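Local coordinates for protein myosin-2 (Saccharomyces cerevisiae, PDB 6IXO) that carries organelles and other cargo along actin cables, binding receptor proteins through its globular tail, the part held in this chain, while its motor domain generates force, at residues Q25-G30 with P403-I408; E182-F187 with G257-Y262; R296-E301 with D329-I334; A394-W399 with R407-V412. All coordinates share one frame; numbering follows the deposited sequence.

Contact 1: Q25-G30 with P403-I408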
# COMPACT_ATOMS: atom_id res chain seq x y z
N GLN A 25 23.39 -0.68 -18.28
CA GLN A 25 23.43 0.74 -17.93
C GLN A 25 22.18 1.49 -18.45
O GLN A 25 21.55 2.30 -17.73
CB GLN A 25 24.72 1.36 -18.49
CG GLN A 25 25.09 2.69 -17.87
CD GLN A 25 24.42 3.87 -18.55
OE1 GLN A 25 23.99 3.79 -19.71
NE2 GLN A 25 24.33 4.99 -17.83
N GLU A 26 21.81 1.20 -19.69
CA GLU A 26 20.56 1.67 -20.28
C GLU A 26 19.37 1.30 -19.49
O GLU A 26 18.49 2.13 -19.24
CB GLU A 26 20.38 1.10 -21.71
CG GLU A 26 20.90 1.97 -22.77
CD GLU A 26 20.60 1.44 -24.20
OE1 GLU A 26 19.53 0.80 -24.42
OE2 GLU A 26 21.43 1.68 -25.09
N ILE A 27 19.30 0.03 -19.12
CA ILE A 27 18.14 -0.46 -18.38
C ILE A 27 18.08 0.13 -16.98
O ILE A 27 17.04 0.65 -16.56
CB ILE A 27 18.16 -2.00 -18.28
CG1 ILE A 27 18.09 -2.62 -19.70
CG2 ILE A 27 17.00 -2.50 -17.55
CD1 ILE A 27 16.79 -2.36 -20.38
N THR A 28 19.19 0.07 -16.25
CA THR A 28 19.13 0.54 -14.85
C THR A 28 19.03 2.06 -14.74
O THR A 28 18.26 2.59 -13.92
CB THR A 28 20.33 0.03 -14.01
OG1 THR A 28 21.55 0.52 -14.56
CG2 THR A 28 20.35 -1.49 -13.97
N GLU A 29 19.79 2.78 -15.55
CA GLU A 29 19.79 4.23 -15.42
C GLU A 29 18.66 4.88 -16.24
O GLU A 29 18.07 5.83 -15.80
CB GLU A 29 21.15 4.82 -15.83
CG GLU A 29 22.34 4.24 -15.05
CD GLU A 29 22.24 4.46 -13.52
OE1 GLU A 29 22.00 5.61 -13.08
OE2 GLU A 29 22.39 3.47 -12.77
N GLY A 30 18.38 4.36 -17.44
CA GLY A 30 17.39 4.98 -18.31
C GLY A 30 15.96 4.49 -18.06
O GLY A 30 15.04 5.28 -17.87
N PRO A 403 19.01 3.47 -26.82
CA PRO A 403 19.38 3.02 -28.18
C PRO A 403 19.41 1.50 -28.36
O PRO A 403 18.80 0.97 -29.30
CB PRO A 403 20.78 3.61 -28.37
CG PRO A 403 20.80 4.86 -27.44
CD PRO A 403 19.92 4.49 -26.26
N SER A 404 20.15 0.81 -27.50
CA SER A 404 20.29 -0.64 -27.66
C SER A 404 18.98 -1.34 -27.36
O SER A 404 18.54 -2.26 -28.06
CB SER A 404 21.38 -1.18 -26.73
OG SER A 404 22.65 -0.87 -27.26
N THR A 405 18.32 -0.88 -26.31
CA THR A 405 17.11 -1.53 -25.88
C THR A 405 16.07 -1.40 -26.96
O THR A 405 15.37 -2.36 -27.27
CB THR A 405 16.58 -0.90 -24.55
OG1 THR A 405 17.56 -1.05 -23.54
CG2 THR A 405 15.35 -1.61 -24.13
N LYS A 406 15.98 -0.20 -27.53
CA LYS A 406 15.02 0.06 -28.60
C LYS A 406 15.35 -0.77 -29.86
O LYS A 406 14.46 -1.24 -30.58
CB LYS A 406 14.99 1.54 -28.94
CG LYS A 406 14.20 1.90 -30.19
CD LYS A 406 13.92 3.40 -30.23
CE LYS A 406 13.81 3.93 -31.65
NZ LYS A 406 12.97 3.06 -32.53
N ARG A 407 16.64 -0.97 -30.12
CA ARG A 407 16.96 -1.75 -31.34
C ARG A 407 16.54 -3.21 -31.13
O ARG A 407 15.99 -3.85 -32.03
CB ARG A 407 18.43 -1.65 -31.66
CG ARG A 407 18.81 -2.46 -32.90
CD ARG A 407 18.05 -1.98 -34.14
NE ARG A 407 18.56 -2.59 -35.37
CZ ARG A 407 17.91 -2.57 -36.52
NH1 ARG A 407 16.73 -1.95 -36.60
NH2 ARG A 407 18.43 -3.14 -37.60
N ILE A 408 16.77 -3.71 -29.92
CA ILE A 408 16.37 -5.08 -29.59
C ILE A 408 14.86 -5.23 -29.79
O ILE A 408 14.38 -6.14 -30.47
CB ILE A 408 16.74 -5.46 -28.14
CG1 ILE A 408 18.26 -5.58 -27.97
CG2 ILE A 408 16.06 -6.75 -27.73
CD1 ILE A 408 18.72 -5.65 -26.50
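Glu26 of helix 20-32 reaches across to Ser404 and Thr405 at the start of helix 403-415. The arrangement is a helix-helix contact in which a carboxylate binds backbone N-H groups in the first turn of the second helix. The two segment axes come within 9.6 Å at an angle of 113°, and the glutamate spans the gap. Its CB lies 4.0 Å from Thr405 OG1. Beyond CG the chain is extended, and this carries CD to 3.4 Å from Ser404 N. OE2 accepts from Ser404 N at 2.9 Å through its syn lone pair, and the bond is fairly straight (164°). OE1 takes Thr405 N at 2.8 Å, again on its syn side. Thr405 OG1 also donates to OE1, at 2.8 Å, from the anti side and close to the carboxylate plane. Two bonds therefore grip OE1 and limit rotation of the carboxylate. The helix N-terminus would probably stabilise the negative charge, which is buried here. Leu402 also touches the Glu26 side chain. Ile27 adds apolar packing next to the threonine, and it rests on Phe77 of helix 71-90 as well. Its side chain crosses that of Thr405 at about a right angle, with Ile27 CD1 3.5 Å from Thr405 OG1.

Contact 2: E182-F187 with G257-Y262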
# COMPACT_ATOMS: atom_id res chain seq x y z
N GLU A 182 -10.13 21.60 13.41
CA GLU A 182 -11.53 21.79 13.71
C GLU A 182 -12.35 21.69 12.46
O GLU A 182 -12.22 22.50 11.54
CB GLU A 182 -11.75 23.14 14.40
CG GLU A 182 -11.17 23.17 15.79
CD GLU A 182 -11.55 24.42 16.55
OE1 GLU A 182 -11.09 25.52 16.15
OE2 GLU A 182 -12.34 24.32 17.51
N SER A 183 -13.18 20.66 12.40
CA SER A 183 -14.28 20.62 11.44
C SER A 183 -15.20 21.82 11.64
O SER A 183 -15.83 22.29 10.71
CB SER A 183 -15.05 19.32 11.60
OG SER A 183 -14.86 18.78 12.90
N LEU A 184 -15.29 22.32 12.87
CA LEU A 184 -16.04 23.56 13.10
C LEU A 184 -15.11 24.63 13.65
O LEU A 184 -14.98 24.78 14.87
CB LEU A 184 -17.21 23.32 14.05
CG LEU A 184 -18.15 22.20 13.64
CD1 LEU A 184 -18.73 21.59 14.89
CD2 LEU A 184 -19.26 22.71 12.66
N PRO A 185 -14.43 25.36 12.76
CA PRO A 185 -13.49 26.40 13.16
C PRO A 185 -14.12 27.36 14.19
O PRO A 185 -15.24 27.83 13.97
CB PRO A 185 -13.18 27.12 11.85
CG PRO A 185 -13.38 26.06 10.80
CD PRO A 185 -14.55 25.25 11.29
N GLY A 186 -13.42 27.57 15.31
CA GLY A 186 -13.87 28.47 16.37
C GLY A 186 -14.81 27.89 17.42
O GLY A 186 -15.06 28.51 18.45
N PHE A 187 -15.34 26.70 17.14
CA PHE A 187 -16.33 26.03 17.97
C PHE A 187 -15.87 25.83 19.41
O PHE A 187 -16.61 26.12 20.35
CB PHE A 187 -16.66 24.67 17.37
CG PHE A 187 -17.93 24.03 17.88
CD1 PHE A 187 -19.11 24.77 17.99
CD2 PHE A 187 -17.95 22.67 18.17
CE1 PHE A 187 -20.28 24.15 18.43
CE2 PHE A 187 -19.12 22.05 18.60
CZ PHE A 187 -20.29 22.78 18.70
N GLY A 257 -15.99 16.14 20.95
CA GLY A 257 -16.61 14.89 20.49
C GLY A 257 -17.41 15.07 19.20
O GLY A 257 -17.34 14.25 18.26
N LEU A 258 -18.16 16.15 19.13
CA LEU A 258 -18.95 16.44 17.92
C LEU A 258 -17.97 16.61 16.73
O LEU A 258 -18.17 16.07 15.63
CB LEU A 258 -19.78 17.71 18.13
CG LEU A 258 -20.70 17.97 16.93
CD1 LEU A 258 -21.74 16.85 16.84
CD2 LEU A 258 -21.37 19.35 17.01
N GLN A 259 -16.89 17.36 16.96
CA GLN A 259 -15.92 17.58 15.87
C GLN A 259 -15.22 16.33 15.46
O GLN A 259 -15.00 16.10 14.25
CB GLN A 259 -14.88 18.64 16.25
CG GLN A 259 -15.56 19.99 16.32
CD GLN A 259 -14.62 21.09 16.70
OE1 GLN A 259 -14.07 21.75 15.84
NE2 GLN A 259 -14.44 21.29 18.01
N LEU A 260 -14.84 15.51 16.43
CA LEU A 260 -14.25 14.21 16.12
C LEU A 260 -15.24 13.35 15.29
O LEU A 260 -14.84 12.66 14.32
CB LEU A 260 -13.83 13.47 17.39
CG LEU A 260 -13.21 12.07 17.25
CD1 LEU A 260 -11.83 12.15 16.47
CD2 LEU A 260 -12.95 11.42 18.65
N ASN A 261 -16.51 13.37 15.69
CA ASN A 261 -17.56 12.66 14.96
C ASN A 261 -17.53 13.10 13.50
O ASN A 261 -17.49 12.26 12.60
CB ASN A 261 -18.94 12.91 15.60
CG ASN A 261 -20.11 12.45 14.71
OD1 ASN A 261 -19.99 11.49 13.99
ND2 ASN A 261 -21.20 13.17 14.75
N TYR A 262 -17.51 14.41 13.26
CA TYR A 262 -17.58 14.90 11.87
C TYR A 262 -16.31 14.49 11.10
O TYR A 262 -16.38 14.10 9.94
CB TYR A 262 -17.74 16.42 11.82
CG TYR A 262 -19.08 16.93 12.30
CD1 TYR A 262 -20.14 16.06 12.53
CD2 TYR A 262 -19.29 18.30 12.53
CE1 TYR A 262 -21.39 16.56 12.96
CE2 TYR A 262 -20.50 18.79 12.98
CZ TYR A 262 -21.57 17.93 13.19
OH TYR A 262 -22.80 18.44 13.60
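Gln259 of helix 254-273 carries most of the helix side of a loop-on-helix contact, with Tyr262 and Leu258 beside it. The partner is the loop at 182-187, which includes a type II beta turn from Leu184 to Phe187 and follows the long helix 134-180. Leu258 sends CD2 to Phe187 CE2 at 3.9 Å, the two side chains crossing at about a right angle. Gln259 comes next and fits against the loop backbone. Its CG is anti to the carbonyl carbon (chi1 -69°), and the chain beyond is extended. OE1 accepts a rather long bond of 3.3 Å from Leu184 N. The same OE1 is close to Glu182 CB, at 3.1 Å. NE2 sits at the edge of the Phe187 ring, near its plane, with the amide turned 88° from the ring. Lys255, a few residues earlier on the helix, forms a cation-pi pair with Phe187. The backbone O of Gln259 is used too: Ser183 OG donates to it at 3.0 Å. Within the loop, Gly186 N bonds to Glu182 OE1. One turn on, Tyr262 completes the contact. Ser183 CB lies at its ring edge, and Leu184 CD1 comes within 3.8 Å of Tyr262 CE2.

Contact 3: R296-E301 with D329-I334. With SO4 (sulfate ion), chain E.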
# COMPACT_ATOMS: atom_id res chain seq x y z
N ARG A 296 -24.85 10.81 27.20
CA ARG A 296 -25.04 11.17 28.59
C ARG A 296 -24.24 10.23 29.46
O ARG A 296 -24.20 9.01 29.22
CB ARG A 296 -26.52 11.11 28.94
CG ARG A 296 -26.93 12.13 29.98
CD ARG A 296 -28.39 11.99 30.33
NE ARG A 296 -28.69 10.73 30.98
CZ ARG A 296 -29.91 10.34 31.33
NH1 ARG A 296 -30.95 11.13 31.11
NH2 ARG A 296 -30.09 9.15 31.92
N LYS A 297 -23.60 10.81 30.46
CA LYS A 297 -22.74 10.09 31.38
C LYS A 297 -23.14 10.44 32.82
O LYS A 297 -22.29 10.84 33.60
CB LYS A 297 -21.28 10.45 31.12
CG LYS A 297 -20.73 9.90 29.77
CD LYS A 297 -19.40 10.50 29.35
CE LYS A 297 -19.55 11.97 28.96
NZ LYS A 297 -20.08 12.09 27.56
N TYR A 298 -24.42 10.30 33.17
CA TYR A 298 -24.89 10.80 34.47
C TYR A 298 -25.48 9.74 35.40
O TYR A 298 -25.44 9.91 36.61
CB TYR A 298 -25.90 11.92 34.23
CG TYR A 298 -25.22 13.15 33.66
CD1 TYR A 298 -23.97 13.56 34.14
CD2 TYR A 298 -25.79 13.87 32.62
CE1 TYR A 298 -23.33 14.68 33.60
CE2 TYR A 298 -25.14 14.96 32.08
CZ TYR A 298 -23.93 15.37 32.58
OH TYR A 298 -23.34 16.48 32.03
N THR A 299 -26.01 8.66 34.85
CA THR A 299 -26.56 7.60 35.67
C THR A 299 -25.79 6.29 35.48
O THR A 299 -25.09 6.09 34.47
CB THR A 299 -28.03 7.34 35.35
OG1 THR A 299 -28.12 6.63 34.11
CG2 THR A 299 -28.81 8.65 35.26
N ILE A 300 -25.92 5.40 36.46
CA ILE A 300 -25.39 4.05 36.36
C ILE A 300 -25.79 3.39 35.04
O ILE A 300 -24.94 2.84 34.31
CB ILE A 300 -25.89 3.19 37.53
CG1 ILE A 300 -25.26 3.66 38.84
CG2 ILE A 300 -25.61 1.71 37.27
CD1 ILE A 300 -23.75 3.65 38.84
N GLU A 301 -27.07 3.45 34.72
CA GLU A 301 -27.55 2.86 33.48
C GLU A 301 -26.89 3.48 32.25
O GLU A 301 -26.61 2.77 31.26
CB GLU A 301 -29.06 2.98 33.37
CG GLU A 301 -29.61 2.11 32.28
CD GLU A 301 -31.05 2.41 31.98
OE1 GLU A 301 -31.64 3.26 32.68
OE2 GLU A 301 -31.60 1.80 31.04
N ASP A 329 -19.08 25.13 30.67
CA ASP A 329 -19.91 26.00 31.51
C ASP A 329 -21.38 25.61 31.31
O ASP A 329 -21.80 25.35 30.17
CB ASP A 329 -19.71 27.46 31.12
CG ASP A 329 -18.31 27.98 31.47
OD1 ASP A 329 -17.58 27.32 32.24
OD2 ASP A 329 -17.94 29.06 30.97
N TYR A 330 -22.15 25.55 32.39
CA TYR A 330 -23.59 25.24 32.35
C TYR A 330 -23.87 23.76 32.04
O TYR A 330 -25.03 23.37 31.92
CB TYR A 330 -24.36 26.16 31.35
CG TYR A 330 -24.03 27.62 31.65
CD1 TYR A 330 -24.49 28.22 32.83
CD2 TYR A 330 -23.17 28.33 30.84
CE1 TYR A 330 -24.14 29.53 33.15
CE2 TYR A 330 -22.81 29.64 31.13
CZ TYR A 330 -23.29 30.23 32.31
OH TYR A 330 -22.93 31.52 32.61
N GLU A 331 -22.83 22.95 31.92
CA GLU A 331 -23.00 21.49 31.73
C GLU A 331 -22.86 20.79 33.10
O GLU A 331 -22.01 21.18 33.89
CB GLU A 331 -21.96 20.91 30.72
CG GLU A 331 -22.03 19.40 30.58
CD GLU A 331 -21.00 18.86 29.59
OE1 GLU A 331 -20.13 19.64 29.11
OE2 GLU A 331 -21.07 17.64 29.30
N SER A 332 -23.70 19.81 33.41
CA SER A 332 -23.64 19.17 34.74
C SER A 332 -22.35 18.37 34.88
O SER A 332 -21.95 17.67 33.95
CB SER A 332 -24.83 18.24 34.96
OG SER A 332 -26.04 18.98 34.84
N PRO A 333 -21.69 18.45 36.05
CA PRO A 333 -20.47 17.63 36.24
C PRO A 333 -20.81 16.14 36.21
O PRO A 333 -21.93 15.77 36.55
CB PRO A 333 -19.99 18.02 37.66
CG PRO A 333 -20.77 19.15 38.04
CD PRO A 333 -22.08 19.13 37.29
N ILE A 334 -19.87 15.29 35.82
CA ILE A 334 -20.05 13.85 35.97
C ILE A 334 -20.06 13.48 37.46
O ILE A 334 -19.07 13.72 38.13
CB ILE A 334 -18.96 13.07 35.25
CG1 ILE A 334 -19.04 13.36 33.75
CG2 ILE A 334 -19.14 11.57 35.47
CD1 ILE A 334 -17.92 12.77 32.94
S SO4 E . -33.53 8.91 32.68
O1 SO4 E . -32.49 8.25 33.45
O2 SO4 E . -34.54 9.45 33.58
O3 SO4 E . -32.93 9.99 31.90
O4 SO4 E . -34.15 7.96 31.76
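Tyr298 points the edge of its ring at the backbone of Ser332 and Ile334. The phenol OH donates to Ser332 O at 2.7 Å, with the donor tilted 21° from the carbonyl plane. Ser332 O also lies near the plane of the ring, as does Ile334 CA. Pro333 O comes obliquely, 3.4 Å from Tyr298 CE1. The carboxylate of Glu331 stands almost perpendicular to the ring, at 85°. Its CG comes nearest, with Glu331 CG 3.5 Å from Tyr298 OH. The oxygens of Glu331 bind Tyr325 OH and Ala328 N instead. Ile334 covers the backbone of Lys297, with CG2 3.7 Å from Lys297 O, a buried oxygen without a hydrogen-bond partner. Lys297 NZ turns back to Val295 O and Leu292 O. Arg296 meets a sulfate, probably from the crystallisation liquor, with NH2 donating to sulfate O1 at 3.0 Å. Its NE pairs with Asp302. The contact thus joins two loops of the Dilute region, each leading into a helix. The first ends in a classic N-cap, with Thr299 OG1 capping Asp302 N of helix 300-309.

Contact 4: A394-W399 with R407-V412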
# COMPACT_ATOMS: atom_id res chain seq x y z
N ALA A 394 5.83 -6.25 -29.13
CA ALA A 394 7.00 -5.55 -28.64
C ALA A 394 6.81 -4.04 -28.72
O ALA A 394 6.72 -3.48 -29.82
CB ALA A 394 8.24 -5.97 -29.43
N TYR A 395 6.76 -3.37 -27.56
CA TYR A 395 6.53 -1.93 -27.51
C TYR A 395 7.44 -1.20 -26.53
O TYR A 395 7.66 -1.67 -25.43
CB TYR A 395 5.08 -1.64 -27.13
CG TYR A 395 4.81 -0.21 -26.67
CD1 TYR A 395 4.90 0.86 -27.56
CD2 TYR A 395 4.43 0.06 -25.37
CE1 TYR A 395 4.63 2.18 -27.15
CE2 TYR A 395 4.15 1.35 -24.95
CZ TYR A 395 4.26 2.41 -25.84
OH TYR A 395 3.99 3.70 -25.41
N ILE A 396 7.94 -0.04 -26.95
CA ILE A 396 8.76 0.81 -26.08
C ILE A 396 8.43 2.27 -26.35
O ILE A 396 8.53 2.72 -27.48
CB ILE A 396 10.28 0.52 -26.28
CG1 ILE A 396 11.12 1.72 -25.85
CG2 ILE A 396 10.64 0.20 -27.73
CD1 ILE A 396 12.60 1.44 -26.03
N PRO A 397 8.01 3.03 -25.31
CA PRO A 397 7.51 4.41 -25.46
C PRO A 397 8.44 5.39 -26.17
O PRO A 397 9.59 5.07 -26.44
CB PRO A 397 7.28 4.86 -24.02
CG PRO A 397 7.01 3.59 -23.28
CD PRO A 397 7.90 2.56 -23.92
N ALA A 398 7.93 6.60 -26.41
CA ALA A 398 8.53 7.56 -27.34
C ALA A 398 9.45 8.56 -26.66
O ALA A 398 10.46 8.98 -27.23
CB ALA A 398 7.44 8.32 -28.08
N TRP A 399 9.12 8.95 -25.45
CA TRP A 399 9.99 9.84 -24.74
C TRP A 399 11.27 9.11 -24.31
O TRP A 399 12.25 9.75 -23.92
CB TRP A 399 9.26 10.46 -23.55
CG TRP A 399 8.79 9.45 -22.59
CD1 TRP A 399 7.59 8.79 -22.60
CD2 TRP A 399 9.52 8.94 -21.48
NE1 TRP A 399 7.52 7.90 -21.55
CE2 TRP A 399 8.70 7.97 -20.85
CE3 TRP A 399 10.78 9.20 -20.95
CZ2 TRP A 399 9.11 7.26 -19.72
CZ3 TRP A 399 11.19 8.49 -19.83
CH2 TRP A 399 10.35 7.54 -19.23
N ARG A 407 16.64 -0.97 -30.12
CA ARG A 407 16.96 -1.75 -31.34
C ARG A 407 16.54 -3.21 -31.13
O ARG A 407 15.99 -3.85 -32.03
CB ARG A 407 18.43 -1.65 -31.66
CG ARG A 407 18.81 -2.46 -32.90
CD ARG A 407 18.05 -1.98 -34.14
NE ARG A 407 18.56 -2.59 -35.37
CZ ARG A 407 17.91 -2.57 -36.52
NH1 ARG A 407 16.73 -1.95 -36.60
NH2 ARG A 407 18.43 -3.14 -37.60
N ILE A 408 16.77 -3.71 -29.92
CA ILE A 408 16.37 -5.08 -29.59
C ILE A 408 14.86 -5.23 -29.79
O ILE A 408 14.38 -6.14 -30.47
CB ILE A 408 16.74 -5.46 -28.14
CG1 ILE A 408 18.26 -5.58 -27.97
CG2 ILE A 408 16.06 -6.75 -27.73
CD1 ILE A 408 18.72 -5.65 -26.50
N VAL A 409 14.10 -4.32 -29.19
CA VAL A 409 12.66 -4.40 -29.33
C VAL A 409 12.23 -4.30 -30.78
O VAL A 409 11.35 -5.05 -31.21
CB VAL A 409 11.97 -3.32 -28.46
CG1 VAL A 409 10.50 -3.29 -28.75
CG2 VAL A 409 12.20 -3.63 -27.01
N ASP A 410 12.85 -3.42 -31.56
CA ASP A 410 12.51 -3.31 -32.98
C ASP A 410 12.84 -4.59 -33.75
O ASP A 410 12.12 -4.98 -34.68
CB ASP A 410 13.22 -2.12 -33.65
CG ASP A 410 12.78 -0.76 -33.08
OD1 ASP A 410 11.78 -0.70 -32.32
OD2 ASP A 410 13.44 0.25 -33.40
N LEU A 411 13.96 -5.23 -33.39
CA LEU A 411 14.39 -6.42 -34.13
C LEU A 411 13.47 -7.58 -33.76
O LEU A 411 13.04 -8.32 -34.62
CB LEU A 411 15.85 -6.76 -33.83
CG LEU A 411 16.90 -5.86 -34.48
CD1 LEU A 411 18.23 -6.11 -33.82
CD2 LEU A 411 16.96 -6.09 -35.99
N VAL A 412 13.16 -7.72 -32.48
CA VAL A 412 12.20 -8.72 -32.05
C VAL A 412 10.89 -8.54 -32.80
O VAL A 412 10.33 -9.48 -33.37
CB VAL A 412 11.94 -8.67 -30.55
CG1 VAL A 412 10.70 -9.48 -30.22
CG2 VAL A 412 13.15 -9.17 -29.79
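Val409 meets Ala394 and Ile396 in a small apolar contact without hydrogen bonds. One methyl does most of the work. Val409 CG1 lies 3.6 Å from Ala394 CB and also 3.6 Å from Ile396 CG2. It touches the backbone between them as well, at 3.9 Å from Tyr395 N. Ile396 CG2 is further supported by Val409 CB at 3.8 Å. One turn along the helix, Val412 CG1 reaches Ala394 CB at 4.4 Å, a looser touch. Ala394 is poorly ordered, so its part is less certain.

Torsions and backbone set this up. Val409 CG1 is anti to the backbone N (chi1 172°). Ile396 has its CG1 branch anti to the backbone N (chi1 157°), which leaves CG2 between the backbone N and the carbonyl carbon, facing the valine. The chain from Ala394 to Ile396 is extended, and its side chains alternate. Ala394 and Ile396 start toward the helix, while Tyr395 starts away from it and forms a cation-pi pair with Arg49. Ile396 also packs on Lys406, three residues before Val409, and Val412 touches Glu64 of helix 53-67.

The loop before helix 403-415 folds back on that helix, near the C-terminus of the tail domain. Ala394 touches Ile60 and Ile396 touches Ile57, both of helix 53-67. Leu16 and Leu17 of helix 6-18 pack on Ile408 of helix 403-415.

Contacts 1 and 4 share helix 403-415, and their centres are about 10 Å apart. They meet directly where Lys406 CB packs on Ile396 CD1 at 3.8 Å. Together they fix the C-terminal helix to helix 20-32 and to the loop that precedes it in the chain. Contact 1 joins regions near the two ends of the modelled chain, and contacts 2 and 3 fall within the span it closes. These two lie on the opposite side of the chain's centre, within the Dilute family region. Their centres are about 21 Å apart, with nearest atoms about 8 Å apart. Contact 3, beside the sulfate, has its centre about 72 Å from that of contact 1.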